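Local coordinates for protein exocyst complex component EXO70 (Saccharomyces cerevisiae, PDB 2B1E) that works in the secretory pathway as a subunit of the exocyst, which tethers secretory vesicles to sites of exocytosis, and plays a role in exocyst assembly, at residues A[222-227]-A[250-255]; A[255-260]-A[273-278]. One frame throughout, in Å; residues are numbered along the deposited sequence.

Contact 1 of 2, residues A[222-227]-A[250-255]; sequences SAYAKL and VESIND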
loop_
_atom_site.group_PDB
_atom_site.type_symbol
_atom_site.label_atom_id
_atom_site.label_comp_id
_atom_site.label_asym_id
_atom_site.label_seq_id
_atom_site.Cartn_x
_atom_site.Cartn_y
_atom_site.Cartn_z
ATOM N N SER A 222 8.621 21.621 -3.629
ATOM C CA SER A 222 8.144 22.169 -2.369
ATOM C C SER A 222 6.618 22.179 -2.394
ATOM O O SER A 222 5.968 21.785 -1.428
ATOM C CB SER A 222 8.682 23.592 -2.179
ATOM O OG SER A 222 8.338 24.111 -0.905
ATOM N N ALA A 223 6.055 22.617 -3.516
ATOM C CA ALA A 223 4.610 22.681 -3.686
ATOM C C ALA A 223 3.979 21.296 -3.600
ATOM O O ALA A 223 2.887 21.130 -3.051
ATOM C CB ALA A 223 4.277 23.317 -5.027
ATOM N N TYR A 224 4.672 20.306 -4.154
ATOM C CA TYR A 224 4.190 18.931 -4.142
ATOM C C TYR A 224 4.243 18.362 -2.733
ATOM O O TYR A 224 3.247 17.838 -2.228
ATOM C CB TYR A 224 5.045 18.058 -5.066
ATOM C CG TYR A 224 4.769 16.576 -4.938
ATOM C CD1 TYR A 224 3.674 15.990 -5.573
ATOM C CD2 TYR A 224 5.596 15.761 -4.168
ATOM C CE1 TYR A 224 3.411 14.625 -5.444
ATOM C CE2 TYR A 224 5.343 14.398 -4.030
ATOM C CZ TYR A 224 4.251 13.835 -4.671
ATOM O OH TYR A 224 4.015 12.482 -4.556
ATOM N N ALA A 225 5.415 18.465 -2.112
ATOM C CA ALA A 225 5.633 17.955 -0.768
ATOM C C ALA A 225 4.649 18.543 0.236
ATOM O O ALA A 225 4.214 17.852 1.161
ATOM C CB ALA A 225 7.062 18.241 -0.328
ATOM N N LYS A 226 4.298 19.816 0.063
ATOM C CA LYS A 226 3.359 20.445 0.980
ATOM C C LYS A 226 1.965 19.854 0.803
ATOM O O LYS A 226 1.304 19.508 1.779
ATOM C CB LYS A 226 3.308 21.960 0.768
ATOM C CG LYS A 226 2.288 22.640 1.672
ATOM C CD LYS A 226 2.500 24.136 1.786
ATOM C CE LYS A 226 1.483 24.738 2.754
ATOM N NZ LYS A 226 1.784 26.156 3.103
ATOM N N LEU A 227 1.528 19.743 -0.448
ATOM C CA LEU A 227 0.217 19.187 -0.756
ATOM C C LEU A 227 0.187 17.735 -0.280
ATOM O O LEU A 227 -0.835 17.245 0.202
ATOM C CB LEU A 227 -0.028 19.252 -2.266
ATOM C CG LEU A 227 -1.463 19.210 -2.799
ATOM C CD1 LEU A 227 -1.420 19.235 -4.321
ATOM C CD2 LEU A 227 -2.180 17.966 -2.315
ATOM N N VAL A 250 1.861 6.521 -1.729
ATOM C CA VAL A 250 3.164 5.869 -1.803
ATOM C C VAL A 250 3.577 5.789 -3.269
ATOM O O VAL A 250 4.736 6.028 -3.614
ATOM C CB VAL A 250 3.115 4.439 -1.210
ATOM C CG1 VAL A 250 4.405 3.689 -1.532
ATOM C CG2 VAL A 250 2.914 4.511 0.304
ATOM N N GLU A 251 2.617 5.459 -4.128
ATOM C CA GLU A 251 2.865 5.352 -5.561
ATOM C C GLU A 251 3.256 6.711 -6.148
ATOM O O GLU A 251 4.095 6.799 -7.047
ATOM C CB GLU A 251 1.610 4.834 -6.264
ATOM C CG GLU A 251 1.711 4.830 -7.780
ATOM C CD GLU A 251 0.379 4.568 -8.455
ATOM O OE1 GLU A 251 0.310 4.714 -9.696
ATOM O OE2 GLU A 251 -0.598 4.215 -7.747
ATOM N N SER A 252 2.630 7.764 -5.638
ATOM C CA SER A 252 2.900 9.118 -6.094
ATOM C C SER A 252 4.341 9.510 -5.799
ATOM O O SER A 252 5.106 9.819 -6.715
ATOM C CB SER A 252 1.950 10.099 -5.408
ATOM O OG SER A 252 2.147 11.417 -5.885
ATOM N N ILE A 253 4.711 9.493 -4.520
ATOM C CA ILE A 253 6.063 9.862 -4.121
ATOM C C ILE A 253 7.120 8.979 -4.794
ATOM O O ILE A 253 8.228 9.440 -5.079
ATOM C CB ILE A 253 6.236 9.799 -2.577
ATOM C CG1 ILE A 253 7.564 10.447 -2.171
ATOM C CG2 ILE A 253 6.199 8.357 -2.095
ATOM C CD1 ILE A 253 7.627 11.934 -2.438
ATOM N N ASN A 254 6.787 7.715 -5.046
ATOM C CA ASN A 254 7.731 6.821 -5.710
ATOM C C ASN A 254 7.968 7.296 -7.142
ATOM O O ASN A 254 9.110 7.391 -7.590
ATOM C CB ASN A 254 7.208 5.381 -5.734
ATOM C CG ASN A 254 7.333 4.690 -4.388
ATOM O OD1 ASN A 254 7.793 5.283 -3.410
ATOM N ND2 ASN A 254 6.925 3.429 -4.335
ATOM N N ASP A 255 6.888 7.589 -7.860
ATOM C CA ASP A 255 7.006 8.059 -9.239
ATOM C C ASP A 255 7.806 9.362 -9.332
ATOM O O ASP A 255 8.608 9.543 -10.248
ATOM C CB ASP A 255 5.621 8.263 -9.863
ATOM C CG ASP A 255 4.921 6.948 -10.180
ATOM O OD1 ASP A 255 5.602 5.898 -10.184
ATOM O OD2 ASP A 255 3.694 6.965 -10.437
#

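Contact 2 of 2, residues A[255-260]-A[273-278]; sequences DVKKSL and DCTQEV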
loop_
_atom_site.group_PDB
_atom_site.type_symbol
_atom_site.label_atom_id
_atom_site.label_comp_id
_atom_site.label_asym_id
_atom_site.label_seq_id
_atom_site.Cartn_x
_atom_site.Cartn_y
_atom_site.Cartn_z
ATOM N N ASP A 255 6.888 7.589 -7.860
ATOM C CA ASP A 255 7.006 8.059 -9.239
ATOM C C ASP A 255 7.806 9.362 -9.332
ATOM O O ASP A 255 8.608 9.543 -10.248
ATOM C CB ASP A 255 5.621 8.263 -9.863
ATOM C CG ASP A 255 4.921 6.948 -10.180
ATOM O OD1 ASP A 255 5.602 5.898 -10.184
ATOM O OD2 ASP A 255 3.694 6.965 -10.437
ATOM N N VAL A 256 7.587 10.268 -8.385
ATOM C CA VAL A 256 8.301 11.536 -8.395
ATOM C C VAL A 256 9.777 11.307 -8.105
ATOM O O VAL A 256 10.638 11.847 -8.795
ATOM C CB VAL A 256 7.715 12.532 -7.360
ATOM C CG1 VAL A 256 8.599 13.767 -7.257
ATOM C CG2 VAL A 256 6.313 12.942 -7.776
ATOM N N LYS A 257 10.072 10.492 -7.097
ATOM C CA LYS A 257 11.462 10.218 -6.755
ATOM C C LYS A 257 12.250 9.552 -7.883
ATOM O O LYS A 257 13.409 9.896 -8.116
ATOM C CB LYS A 257 11.553 9.357 -5.489
ATOM C CG LYS A 257 11.163 10.097 -4.227
ATOM C CD LYS A 257 11.709 9.420 -2.970
ATOM C CE LYS A 257 11.179 8.010 -2.806
ATOM N NZ LYS A 257 11.623 7.422 -1.510
ATOM N N LYS A 258 11.631 8.611 -8.588
ATOM C CA LYS A 258 12.336 7.937 -9.667
ATOM C C LYS A 258 12.568 8.868 -10.859
ATOM O O LYS A 258 13.537 8.704 -11.601
ATOM C CB LYS A 258 11.580 6.681 -10.113
ATOM C CG LYS A 258 10.325 6.941 -10.921
ATOM C CD LYS A 258 10.336 6.147 -12.224
ATOM C CE LYS A 258 10.392 4.648 -11.974
ATOM N NZ LYS A 258 10.353 3.875 -13.253
ATOM N N SER A 259 11.689 9.852 -11.035
ATOM C CA SER A 259 11.829 10.795 -12.143
ATOM C C SER A 259 12.942 11.779 -11.825
ATOM O O SER A 259 13.516 12.403 -12.719
ATOM C CB SER A 259 10.528 11.565 -12.359
ATOM O OG SER A 259 10.358 12.548 -11.355
ATOM N N LEU A 260 13.238 11.919 -10.539
ATOM C CA LEU A 260 14.279 12.824 -10.084
ATOM C C LEU A 260 15.571 12.074 -9.807
ATOM O O LEU A 260 16.512 12.636 -9.243
ATOM C CB LEU A 260 13.822 13.550 -8.817
ATOM C CG LEU A 260 12.598 14.454 -8.992
ATOM C CD1 LEU A 260 12.117 14.965 -7.643
ATOM C CD2 LEU A 260 12.958 15.603 -9.912
ATOM N N ASP A 273 11.534 12.971 3.552
ATOM C CA ASP A 273 10.726 13.114 4.753
ATOM C C ASP A 273 9.332 12.562 4.460
ATOM O O ASP A 273 8.775 11.798 5.251
ATOM C CB ASP A 273 10.627 14.582 5.163
ATOM C CG ASP A 273 11.985 15.207 5.427
ATOM O OD1 ASP A 273 12.751 14.650 6.243
ATOM O OD2 ASP A 273 12.284 16.261 4.822
ATOM N N CYS A 274 8.779 12.947 3.314
ATOM C CA CYS A 274 7.454 12.488 2.912
ATOM C C CYS A 274 7.402 10.970 2.793
ATOM O O CYS A 274 6.426 10.342 3.200
ATOM C CB CYS A 274 7.051 13.122 1.577
ATOM S SG CYS A 274 6.605 14.869 1.690
ATOM N N THR A 275 8.457 10.387 2.235
ATOM C CA THR A 275 8.524 8.942 2.072
ATOM C C THR A 275 8.512 8.237 3.423
ATOM O O THR A 275 7.671 7.374 3.666
ATOM C CB THR A 275 9.796 8.518 1.308
ATOM O OG1 THR A 275 9.763 9.064 -0.015
ATOM C CG2 THR A 275 9.884 6.999 1.221
ATOM N N GLN A 276 9.438 8.615 4.301
ATOM C CA GLN A 276 9.532 8.001 5.623
ATOM C C GLN A 276 8.258 8.164 6.441
ATOM O O GLN A 276 7.979 7.363 7.329
ATOM C CB GLN A 276 10.707 8.586 6.413
ATOM C CG GLN A 276 10.885 7.952 7.790
ATOM C CD GLN A 276 12.008 8.579 8.595
ATOM O OE1 GLN A 276 13.161 8.611 8.159
ATOM N NE2 GLN A 276 11.676 9.080 9.780
ATOM N N GLU A 277 7.483 9.197 6.136
ATOM C CA GLU A 277 6.249 9.450 6.864
ATOM C C GLU A 277 5.101 8.594 6.336
ATOM O O GLU A 277 4.404 7.942 7.110
ATOM C CB GLU A 277 5.890 10.934 6.777
ATOM C CG GLU A 277 4.804 11.376 7.742
ATOM C CD GLU A 277 4.677 12.887 7.818
ATOM O OE1 GLU A 277 5.677 13.546 8.172
ATOM O OE2 GLU A 277 3.582 13.417 7.524
ATOM N N VAL A 278 4.909 8.589 5.019
ATOM C CA VAL A 278 3.836 7.804 4.418
ATOM C C VAL A 278 4.026 6.318 4.717
ATOM O O VAL A 278 3.051 5.577 4.843
ATOM C CB VAL A 278 3.767 8.005 2.885
ATOM C CG1 VAL A 278 4.994 7.409 2.215
ATOM C CG2 VAL A 278 2.497 7.373 2.340
#

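Contact 1 of 2, residues A[222-227]-A[250-255]
Tyr224 reaches out from helix 209-233 and meets Ser252 and Ile253 of helix 245-259 with the far end of its ring. Its CG stands anti to the backbone N (chi1 170°), which sends the ring straight across the gap between the two helices. CB, CG, CD1 and CD2 carry the ring across, and contact with helix 245-259 begins at the outer ring carbons. CE2 meets the CD1 methyl of Ile253 at 3.7 Å, the methyl lying at the ring edge, near its plane. CE1, on the other flank, comes within 3.5 Å of Ser252 OG, and CZ brings the phenol oxygen up to that hydroxyl. At the tip, Tyr224 OH and Ser252 OG share a short hydrogen bond of 2.5 Å, in which either could be the donor. Ser252 OG, too, lies at the ring edge, near its plane. In this rod of stacked helical bundles, characteristic of Exo70, helix 180-201 adds a third side: Tyr183 and Leu187 touch Tyr224, and Thr184 OG1 bonds to Ser252 OG, giving that buried hydroxyl a second partner. Tyrosine suits the position because it offers both a long apolar ring to fill the interior and a polar end to meet a serine too short to cross alone. In Ile253, chi2 near 66° brings CD1 to the ring edge, and its side chain crosses that of Tyr224 at about a right angle. Its branched chain also packs on Leu271 and Thr275 of helix 268-299.

Contact 2 of 2, residues A[255-260]-A[273-278]
Lys257 and Thr275 meet without a flat group: neither side chain carries one, so the contact between them has no face or edge, and two tetrahedral ends come together tip to tip. Lys257 NZ donates to Thr275 OG1 at 2.9 Å. Seen from NZ, the oxygen lies at only about 92° to the bond from CE, well inside the tetrahedral value; hence CE is also close, 3.3 Å from OG1. Thr275 CG2 lies 3.3 Å from Lys257 NZ. A bend at chi3 (-61°) in an otherwise extended lysine chain brings the amine round to the threonine. This is a crosslink between consecutive helices of the all-helical fold, 245-259 and 268-299, near the turn that joins them. The stem of Lys257 packs on Tyr268 and Leu271, as a long aliphatic chain can at a partly exposed edge. Thr275 fits the buried side because its hydroxyl is used twice, accepting from the lysine and donating to Leu271 O one turn earlier in its own helix. In the last turn of helix 245-259, Ser259 OG likewise donates to a backbone carbonyl, Val256 O, at 2.7 Å, approaching 23° off the carbonyl plane.

In the fold
Both contacts use helix 245-259, and their centres lie about 6 Å apart. Contact 1 ties it to helix 209-233 in the buried interior, where neutral hydroxyls meet beside an aromatic ring. Contact 2 joins it to helix 268-299 in a partly buried place, and there a lysine amine, probably charged, reaches in from a partly exposed residue. The two are stitched together directly: Ile253 CG1 packs 3.4 Å from Thr275 OG1, and Val256 CG2 approaches Tyr224 CZ at 3.8 Å. Along the chain they follow in series, so three successive helices of the C-terminal Exo70 family region are joined in order.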